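Local coordinates for beta-N-acetylglucosaminidase-like protein Glycoside hydrolase family 20 (Flavobacterium johnsoniae, PDB 6YHH), which probably removes terminal N-acetylglucosamine units from chitin-derived oligosaccharides, as a family 20 beta-N-acetylhexosaminidase of the bacterial chitin-utilisation system, at residues H156-P159 with V160-K164; I213-I216 with V217-A220; N526-T529 with N530-E533. All coordinates share one frame; numbering follows the deposited sequence.

Contact 1: residues H156-P159 with V160-K164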
ATOM      1  N   HIS A 156     -14.267  -7.923  -6.534  1.00  7.05           N
ATOM      2  CA  HIS A 156     -13.499  -7.539  -5.364  1.00  7.30           C
ATOM      3  C   HIS A 156     -13.425  -6.033  -5.282  1.00  7.57           C
ATOM      4  O   HIS A 156     -12.948  -5.376  -6.171  1.00  7.29           O
ATOM      5  CB  HIS A 156     -12.041  -8.043  -5.352  1.00  7.66           C
ATOM      6  CG  HIS A 156     -11.901  -9.491  -4.983  1.00  7.99           C
ATOM      7  ND1 HIS A 156     -12.077 -10.503  -5.897  1.00  8.39           N
ATOM      8  CD2 HIS A 156     -11.669 -10.097  -3.793  1.00  9.33           C
ATOM      9  CE1 HIS A 156     -11.911 -11.671  -5.296  1.00  8.46           C
ATOM     10  NE2 HIS A 156     -11.658 -11.457  -4.030  1.00  8.46           N
ATOM     11  N   PHE A 157     -13.936  -5.526  -4.171  1.00  6.93           N
ATOM     12  CA  PHE A 157     -13.909  -4.112  -3.894  1.00  7.48           C
ATOM     13  C   PHE A 157     -12.462  -3.669  -3.882  1.00  7.30           C
ATOM     14  O   PHE A 157     -11.570  -4.337  -3.261  1.00  8.53           O
ATOM     15  CB  PHE A 157     -14.649  -3.769  -2.621  1.00  7.84           C
ATOM     16  CG  PHE A 157     -14.593  -2.312  -2.244  1.00  7.77           C
ATOM     17  CD1 PHE A 157     -15.337  -1.389  -2.988  1.00  7.89           C
ATOM     18  CD2 PHE A 157     -13.863  -1.851  -1.139  1.00  8.28           C
ATOM     19  CE1 PHE A 157     -15.302  -0.051  -2.728  1.00  8.31           C
ATOM     20  CE2 PHE A 157     -13.841  -0.483  -0.868  1.00  8.50           C
ATOM     21  CZ  PHE A 157     -14.610   0.412  -1.630  1.00  8.17           C
ATOM     22  N   GLN A 158     -12.226  -2.526  -4.504  1.00  7.83           N
ATOM     23  CA  GLN A 158     -10.898  -1.924  -4.542  1.00  8.27           C
ATOM     24  C   GLN A 158     -10.953  -0.574  -3.805  1.00  8.70           C
ATOM     25  O   GLN A 158     -11.543   0.405  -4.306  1.00  8.28           O
ATOM     26  CB  GLN A 158     -10.420  -1.721  -5.941  1.00  8.85           C
ATOM     27  CG  GLN A 158     -10.505  -2.963  -6.820  1.00  8.74           C
ATOM     28  CD  GLN A 158      -9.562  -4.057  -6.353  1.00  8.40           C
ATOM     29  OE1 GLN A 158      -8.496  -3.808  -5.874  1.00  8.21           O
ATOM     30  NE2 GLN A 158     -10.026  -5.276  -6.487  1.00  8.67           N
ATOM     31  N   PRO A 159     -10.328  -0.512  -2.639  1.00  8.25           N
ATOM     32  CA  PRO A 159     -10.424   0.716  -1.818  1.00  8.70           C
ATOM     33  C   PRO A 159      -9.822   1.969  -2.520  1.00  9.32           C
ATOM     34  O   PRO A 159      -9.107   1.894  -3.519  1.00  8.31           O
ATOM     35  CB  PRO A 159      -9.609   0.368  -0.573  1.00  8.78           C
ATOM     36  CG  PRO A 159      -9.828  -1.066  -0.416  1.00  9.81           C
ATOM     37  CD  PRO A 159      -9.632  -1.552  -1.875  1.00  9.92           C
ATOM     38  N   VAL A 160     -10.159   3.116  -1.909  1.00  8.78           N
ATOM     39  CA  VAL A 160      -9.716   4.405  -2.412  1.00  8.45           C
ATOM     40  C   VAL A 160      -8.257   4.404  -2.744  1.00  8.29           C
ATOM     41  O   VAL A 160      -7.858   4.965  -3.801  1.00  9.08           O
ATOM     42  CB  VAL A 160     -10.075   5.505  -1.407  1.00  8.88           C
ATOM     43  CG1 VAL A 160      -9.321   6.774  -1.714  1.00  9.13           C
ATOM     44  CG2 VAL A 160     -11.569   5.689  -1.341  1.00  8.94           C
ATOM     45  N   ASP A 161      -7.386   3.815  -1.896  1.00  8.34           N
ATOM     46  CA  ASP A 161      -5.947   3.860  -2.185  1.00  9.18           C
ATOM     47  C   ASP A 161      -5.567   3.176  -3.509  1.00  9.02           C
ATOM     48  O   ASP A 161      -4.638   3.598  -4.208  1.00  8.78           O
ATOM     49  CB  ASP A 161      -5.079   3.317  -1.034  1.00  9.96           C
ATOM     50  CG  ASP A 161      -5.372   1.865  -0.688  1.00 11.99           C
ATOM     51  OD1 ASP A 161      -6.471   1.549  -0.398  1.00 14.20           O
ATOM     52  OD2 ASP A 161      -4.418   1.089  -0.662  1.00 16.22           O
ATOM     53  N   VAL A 162      -6.254   2.070  -3.805  1.00  8.77           N
ATOM     54  CA  VAL A 162      -5.984   1.359  -5.053  1.00  8.47           C
ATOM     55  C   VAL A 162      -6.361   2.225  -6.231  1.00  7.59           C
ATOM     56  O   VAL A 162      -5.602   2.339  -7.223  1.00  6.98           O
ATOM     57  CB  VAL A 162      -6.809   0.067  -5.150  1.00  8.60           C
ATOM     58  CG1 VAL A 162      -6.558  -0.640  -6.473  1.00  8.92           C
ATOM     59  CG2 VAL A 162      -6.450  -0.920  -3.993  1.00 10.93           C
ATOM     60  N   VAL A 163      -7.513   2.888  -6.148  1.00  7.26           N
ATOM     61  CA  VAL A 163      -8.015   3.711  -7.248  1.00  7.30           C
ATOM     62  C   VAL A 163      -7.042   4.877  -7.476  1.00  7.81           C
ATOM     63  O   VAL A 163      -6.639   5.154  -8.630  1.00  8.64           O
ATOM     64  CB  VAL A 163      -9.430   4.229  -6.910  1.00  7.02           C
ATOM     65  CG1 VAL A 163      -9.887   5.244  -7.958  1.00  7.83           C
ATOM     66  CG2 VAL A 163     -10.411   3.073  -6.793  1.00  7.55           C
ATOM     67  N   LYS A 164      -6.630   5.554  -6.399  1.00  8.27           N
ATOM     68  CA  LYS A 164      -5.753   6.692  -6.513  1.00  7.97           C
ATOM     69  C   LYS A 164      -4.414   6.326  -7.161  1.00  7.90           C
ATOM     70  O   LYS A 164      -3.968   7.002  -8.104  1.00  8.45           O
ATOM     71  CB  LYS A 164      -5.520   7.396  -5.182  1.00  8.12           C
ATOM     72  CG  LYS A 164      -6.711   8.178  -4.666  1.00  9.16           C
ATOM     73  CD  LYS A 164      -6.401   8.830  -3.354  1.00 10.38           C
ATOM     74  CE  LYS A 164      -7.483   9.766  -2.917  1.00 11.32           C
ATOM     75  NZ  LYS A 164      -7.119  10.597  -1.698  1.00 12.39           N
TER

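Contact 2: residues I213-I216 with V217-A220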
ATOM      1  N   ILE A 213     -16.112   9.613  -3.953  1.00  9.91           N
ATOM      2  CA  ILE A 213     -16.252   9.665  -5.402  1.00  9.43           C
ATOM      3  C   ILE A 213     -15.909  11.070  -5.913  1.00 10.99           C
ATOM      4  O   ILE A 213     -15.174  11.223  -6.879  1.00 12.24           O
ATOM      5  CB  ILE A 213     -17.666   9.229  -5.799  1.00  9.40           C
ATOM      6  CG1 ILE A 213     -17.881   7.753  -5.545  1.00  9.24           C
ATOM      7  CG2 ILE A 213     -18.001   9.604  -7.228  1.00 10.13           C
ATOM      8  CD1 ILE A 213     -19.300   7.270  -5.660  1.00 10.50           C
ATOM      9  N   ARG A 214     -16.487  12.118  -5.322  1.00  9.58           N
ATOM     10  CA  ARG A 214     -16.163  13.469  -5.743  1.00 10.53           C
ATOM     11  C   ARG A 214     -14.693  13.750  -5.630  1.00 11.22           C
ATOM     12  O   ARG A 214     -14.104  14.410  -6.524  1.00 11.48           O
ATOM     13  CB  ARG A 214     -16.970  14.520  -4.940  1.00 11.81           C
ATOM     14  CG  ARG A 214     -18.455  14.490  -5.159  1.00 13.97           C
ATOM     15  CD  ARG A 214     -19.079  15.693  -4.400  1.00 17.54           C
ATOM     16  NE  ARG A 214     -20.536  15.515  -4.312  1.00 20.60           N
ATOM     17  CZ  ARG A 214     -21.184  15.075  -3.226  1.00 22.88           C
ATOM     18  NH1 ARG A 214     -20.558  14.841  -2.044  1.00 25.27           N
ATOM     19  NH2 ARG A 214     -22.494  14.882  -3.307  1.00 25.30           N
ATOM     20  N   ASN A 215     -14.044  13.254  -4.590  1.00  9.78           N
ATOM     21  CA  ASN A 215     -12.632  13.542  -4.423  1.00 11.09           C
ATOM     22  C   ASN A 215     -11.760  12.690  -5.359  1.00 10.84           C
ATOM     23  O   ASN A 215     -10.701  13.183  -5.765  1.00 11.53           O
ATOM     24  CB  ASN A 215     -12.210  13.374  -2.969  1.00 13.13           C
ATOM     25  CG  ASN A 215     -12.766  14.514  -2.083  1.00 15.67           C
ATOM     26  OD1 ASN A 215     -13.080  15.581  -2.609  1.00 19.83           O
ATOM     27  ND2 ASN A 215     -12.767  14.343  -0.784  1.00 15.14           N
ATOM     28  N   ILE A 216     -12.255  11.492  -5.747  1.00  9.96           N
ATOM     29  CA  ILE A 216     -11.526  10.716  -6.778  1.00  9.16           C
ATOM     30  C   ILE A 216     -11.693  11.388  -8.117  1.00  9.79           C
ATOM     31  O   ILE A 216     -10.789  11.401  -8.938  1.00 10.09           O
ATOM     32  CB  ILE A 216     -11.973   9.258  -6.710  1.00  9.52           C
ATOM     33  CG1 ILE A 216     -11.292   8.581  -5.506  1.00 10.14           C
ATOM     34  CG2 ILE A 216     -11.660   8.499  -7.988  1.00  9.06           C
ATOM     35  CD1 ILE A 216     -11.904   7.251  -5.069  1.00 10.16           C
ATOM     36  N   VAL A 217     -12.875  11.929  -8.429  1.00 10.70           N
ATOM     37  CA  VAL A 217     -13.091  12.674  -9.706  1.00 10.12           C
ATOM     38  C   VAL A 217     -12.074  13.809  -9.756  1.00 10.32           C
ATOM     39  O   VAL A 217     -11.424  14.034 -10.752  1.00 11.15           O
ATOM     40  CB  VAL A 217     -14.546  13.172  -9.775  1.00 10.38           C
ATOM     41  CG1 VAL A 217     -14.702  14.292 -10.778  1.00 11.06           C
ATOM     42  CG2 VAL A 217     -15.498  12.024 -10.093  1.00 11.62           C
ATOM     43  N   LYS A 218     -11.916  14.544  -8.646  1.00 11.37           N
ATOM     44  CA  LYS A 218     -10.949  15.665  -8.591  1.00 11.72           C
ATOM     45  C   LYS A 218      -9.538  15.194  -8.773  1.00 10.71           C
ATOM     46  O   LYS A 218      -8.776  15.797  -9.531  1.00 10.31           O
ATOM     47  CB  LYS A 218     -11.053  16.423  -7.277  1.00 14.02           C
ATOM     48  CG  LYS A 218     -12.318  17.181  -7.098  1.00 19.49           C
ATOM     49  CD  LYS A 218     -12.373  18.090  -5.841  1.00 23.53           C
ATOM     50  CE  LYS A 218     -13.768  18.537  -5.502  1.00 30.58           C
ATOM     51  NZ  LYS A 218     -13.770  19.634  -4.474  1.00 33.46           N
ATOM     52  N   TYR A 219      -9.195  14.080  -8.121  1.00 10.70           N
ATOM     53  CA  TYR A 219      -7.838  13.531  -8.155  1.00 10.07           C
ATOM     54  C   TYR A 219      -7.534  13.178  -9.603  1.00  9.80           C
ATOM     55  O   TYR A 219      -6.442  13.449 -10.126  1.00  9.09           O
ATOM     56  CB  TYR A 219      -7.809  12.264  -7.275  1.00  9.96           C
ATOM     57  CG  TYR A 219      -6.487  11.666  -7.007  1.00  9.72           C
ATOM     58  CD1 TYR A 219      -5.905  10.789  -7.877  1.00  9.04           C
ATOM     59  CD2 TYR A 219      -5.793  11.959  -5.823  1.00 10.63           C
ATOM     60  CE1 TYR A 219      -4.671  10.215  -7.595  1.00  9.34           C
ATOM     61  CE2 TYR A 219      -4.564  11.424  -5.536  1.00 10.00           C
ATOM     62  CZ  TYR A 219      -4.001  10.513  -6.401  1.00 10.04           C
ATOM     63  OH  TYR A 219      -2.744   9.966  -6.114  1.00 10.44           O
ATOM     64  N   ALA A 220      -8.498  12.563 -10.259  1.00  9.68           N
ATOM     65  CA  ALA A 220      -8.359  12.172 -11.680  1.00 10.66           C
ATOM     66  C   ALA A 220      -8.176  13.420 -12.588  1.00 10.12           C
ATOM     67  O   ALA A 220      -7.364  13.461 -13.488  1.00 10.18           O
ATOM     68  CB  ALA A 220      -9.536  11.351 -12.179  1.00 10.56           C
TER

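Contact 3: residues N526-T529 with N530-E533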
ATOM      1  N   ASN A 526      10.732 -17.694  -5.273  1.00  9.29           N
ATOM      2  CA  ASN A 526      10.782 -16.593  -6.241  1.00  8.92           C
ATOM      3  C   ASN A 526      11.348 -17.043  -7.587  1.00  8.62           C
ATOM      4  O   ASN A 526      10.787 -16.759  -8.651  1.00  8.60           O
ATOM      5  CB  ASN A 526      11.606 -15.467  -5.643  1.00 10.85           C
ATOM      6  CG  ASN A 526      11.547 -14.210  -6.494  1.00 13.62           C
ATOM      7  OD1 ASN A 526      10.475 -13.659  -6.801  1.00 13.97           O
ATOM      8  ND2 ASN A 526      12.740 -13.792  -6.947  1.00 20.48           N
ATOM      9  N   GLU A 527      12.439 -17.802  -7.549  1.00  8.90           N
ATOM     10  CA  GLU A 527      12.949 -18.321  -8.817  1.00  9.43           C
ATOM     11  C   GLU A 527      11.980 -19.213  -9.518  1.00  9.18           C
ATOM     12  O   GLU A 527      11.897 -19.238 -10.773  1.00  9.94           O
ATOM     13  CB  GLU A 527      14.320 -19.044  -8.611  1.00 11.98           C
ATOM     14  CG  GLU A 527      15.377 -18.093  -8.125  1.00 14.31           C
ATOM     15  CD  GLU A 527      16.643 -18.757  -7.631  1.00 23.91           C
ATOM     16  OE1 GLU A 527      16.636 -19.936  -7.237  1.00 26.97           O
ATOM     17  OE2 GLU A 527      17.679 -18.004  -7.573  1.00 29.54           O
ATOM     18  N   PHE A 528      11.229 -20.012  -8.774  1.00  8.75           N
ATOM     19  CA  PHE A 528      10.217 -20.881  -9.418  1.00  9.04           C
ATOM     20  C   PHE A 528       9.064 -20.028 -10.030  1.00  8.71           C
ATOM     21  O   PHE A 528       8.529 -20.418 -11.076  1.00  7.67           O
ATOM     22  CB  PHE A 528       9.654 -21.924  -8.460  1.00  9.11           C
ATOM     23  CG  PHE A 528       9.028 -23.113  -9.170  1.00  9.36           C
ATOM     24  CD1 PHE A 528       9.777 -23.861 -10.106  1.00 10.63           C
ATOM     25  CD2 PHE A 528       7.748 -23.515  -8.921  1.00 10.47           C
ATOM     26  CE1 PHE A 528       9.160 -24.879 -10.820  1.00 10.47           C
ATOM     27  CE2 PHE A 528       7.145 -24.557  -9.602  1.00  9.80           C
ATOM     28  CZ  PHE A 528       7.877 -25.257 -10.553  1.00 11.04           C
ATOM     29  N   THR A 529       8.696 -18.882  -9.444  1.00  8.63           N
ATOM     30  CA  THR A 529       7.690 -18.045 -10.117  1.00  9.13           C
ATOM     31  C   THR A 529       8.146 -17.633 -11.489  1.00  9.47           C
ATOM     32  O   THR A 529       7.330 -17.407 -12.388  1.00  9.19           O
ATOM     33  CB  THR A 529       7.281 -16.779  -9.383  1.00  9.14           C
ATOM     34  OG1 THR A 529       8.383 -15.851  -9.425  1.00  9.90           O
ATOM     35  CG2 THR A 529       6.856 -17.040  -8.007  1.00  9.44           C
ATOM     36  N   ASN A 530       9.473 -17.570 -11.716  1.00  9.52           N
ATOM     37  CA  ASN A 530      10.018 -17.132 -12.982  1.00  9.35           C
ATOM     38  C   ASN A 530       9.978 -18.110 -14.141  1.00  9.54           C
ATOM     39  O   ASN A 530      10.382 -17.746 -15.275  1.00  8.83           O
ATOM     40  CB  ASN A 530      11.432 -16.544 -12.764  1.00 11.14           C
ATOM     41  CG  ASN A 530      11.426 -15.303 -11.914  1.00 13.18           C
ATOM     42  OD1 ASN A 530      10.452 -14.552 -11.872  1.00 14.11           O
ATOM     43  ND2 ASN A 530      12.543 -15.052 -11.290  1.00 16.45           N
ATOM     44  N   VAL A 531       9.397 -19.310 -13.926  1.00  8.13           N
ATOM     45  CA  VAL A 531       9.023 -20.236 -14.959  1.00  8.79           C
ATOM     46  C   VAL A 531       7.575 -20.627 -14.952  1.00  8.55           C
ATOM     47  O   VAL A 531       7.192 -21.450 -15.744  1.00  9.45           O
ATOM     48  CB  VAL A 531       9.908 -21.484 -14.997  1.00  8.70           C
ATOM     49  CG1 VAL A 531      11.300 -21.068 -15.424  1.00 10.33           C
ATOM     50  CG2 VAL A 531       9.904 -22.308 -13.685  1.00  8.86           C
ATOM     51  N   CYS A 532       6.765 -19.995 -14.103  1.00  8.22           N
ATOM     52  CA  CYS A 532       5.357 -20.406 -13.945  1.00  8.23           C
ATOM     53  C   CYS A 532       4.393 -19.198 -14.206  1.00  7.83           C
ATOM     54  O   CYS A 532       4.761 -18.058 -13.972  1.00  8.91           O
ATOM     55  CB  CYS A 532       5.075 -20.919 -12.563  1.00  8.66           C
ATOM     56  SG  CYS A 532       5.873 -22.464 -12.114  1.00  9.26           S
ATOM     57  N   GLU A 533       3.271 -19.522 -14.801  1.00  7.69           N
ATOM     58  CA  GLU A 533       2.246 -18.538 -15.175  1.00  7.56           C
ATOM     59  C   GLU A 533       0.898 -18.998 -14.726  1.00  7.47           C
ATOM     60  O   GLU A 533       0.569 -20.136 -14.800  1.00  7.54           O
ATOM     61  CB  GLU A 533       2.313 -18.232 -16.659  1.00  7.85           C
ATOM     62  CG  GLU A 533       3.716 -17.759 -17.078  1.00  8.32           C
ATOM     63  CD  GLU A 533       3.847 -17.469 -18.571  1.00  9.02           C
ATOM     64  OE1 GLU A 533       2.885 -17.535 -19.352  1.00  7.99           O
ATOM     65  OE2 GLU A 533       5.000 -17.244 -19.023  1.00  8.44           O
TER
HETATM   66  O   HOH W   1      13.100 -12.318  -9.868  1.00 28.55           O
HETATM   67  O   HOH W   2       7.894 -14.024 -12.423  1.00 20.23           O

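Contact 1: residues H156-P159 with V160-K164
Pro159 O is gripped by two backbone amides of the helix it precedes. Val163 N reaches it at 3.2 Å with an N-H...O angle of 160°, which is the first i to i+4 bond of helix 160-172. Val162 N is nearer to Pro159 O, at 2.9 Å, but its angle of 124° makes that bond weak. Pro159 thus takes the N-cap position, and its ring lies against the first turn: Pro159 CD meets Val162 CG2 at 3.9 Å, while Pro159 CB rests 3.4 Å from Asp161 OD1. The carboxylate itself is engaged through OD2 in a salt bridge with Arg165.

The side chain of Gln158 curls back toward the backbone of His156. Its chain bends at chi2 (-66°), which brings NE2 to 2.9 Å from His156 O, the donor standing well above that carbonyl plane; NE2 also makes a weak hydrogen bond to Ala455 O. The same bend lays Gln158 OE1 against the methyls of Val162, 3.8 Å from CG1. Outside the turn, Phe460 of helix 460-464 packs on both Gln158 and Val162. The amide is therefore probably oriented through NE2, while OE1 remains a buried oxygen without a polar mate in the model.

Contact 2: residues I213-I216 with V217-A220
This is a contact between successive turns in the middle of one helix, 210-222, which lies on the outside of the catalytic barrel beside helix 160-172. Four backbone bonds of the i to i+4 kind show that the helix is regular here. Val217 N meets Ile213 O at 2.9 Å with an N-H...O angle of 164°. Lys218 N gives to Arg214 O at 3.1 Å, Tyr219 N to Asn215 O and Ala220 N to Ile216 O.

Side chains add to the backbone pattern mainly by bringing their first carbons close to carbonyl oxygens of the preceding turn. Val217 sets CG2 beside its own backbone N, with CG1 anti to that N (chi1 161°), and this places CG2 3.3 Å from Ile213 O. Lys218 CG comes equally near to Arg214 O, at 3.3 Å, before the chain runs on extended. It then travels alongside Asn215, both side chains pointing the same way, and Asn215 OD1 stays 4.2 Å from Lys218 CD, a loose meeting of amide oxygen and methylene. Tyr219 touches the previous turn with its CB, 3.4 Å from Asn215 O, while its ring extends to helix 160-172, where OH is hydrogen-bonded to Asp168.

The helix is covered from several directions. Ile216 packs on Val163 and Leu167 of helix 160-172 and on Trp180 of strand 177-184, Ala220 and Val217 meet Ile227 of strand 226-230, and Asn215 packs on Thr209 of the second subunit.

Contact 3: residues N526-T529 with N530-E533
Phe528 swings its ring over toward Cys532 because CG stands anti to the backbone N (chi1 -159°), while Cys532 turns SG beside its own N (chi1 -67°). The sulfur of Cys532 consequently sits over one face of the Phe528 ring, 3.8 Å from the centroid and 24° off the normal, offset toward the rim at CE2. Val531 CG2 approaches the same ring obliquely, 3.9 Å from Phe528 CD1.

Backbone bonds change span as the helix ends. Asn530 N keeps only a weak i to i+4 bond to Asn526 O and bonds better to Glu527 O, at 3.1 Å. Val531 N to Phe528 O and Cys532 N to Thr529 O also span i to i+3. Asn526 O also receives Thr529 OG1, at 2.7 Å and on a lone pair; Lys509 NZ bonds to the same hydroxyl. One water accepts from Asn526 ND2 and, at 3.1 Å, from Asn530 ND2; a second lies 2.7 Å from Asn530 OD1. An alanine here would remove the whole amide and is likely to leave the first water without its link to this turn and the second without the OD1 acceptor.

The shift to i to i+3 bonds marks the end of helix 523-529 and the turn into strand 532-534, which pairs antiparallel with strand 660-662.

How the contacts relate
Contacts 1, 2 and 3 follow one another along the chain. The first two belong to the catalytic domain and lie about 13 Å apart between centres, on neighbouring helices 160-172 and 210-222. They touch directly: Val163 CG1 meets Ile216 CG2 at 3.7 Å, and Lys164 O lies 3.3 Å from Tyr219 CE1. A helix start and a mid-helix turn are thereby packed together on the outer layer of the barrel, each close to the second subunit. Contact 3, at a helix-to-strand junction in the C-terminal part, is separate: its centre is about 27 Å from that of contact 1 and about 38 Å from that of contact 2, on the opposite side of the chain's centre from contact 2.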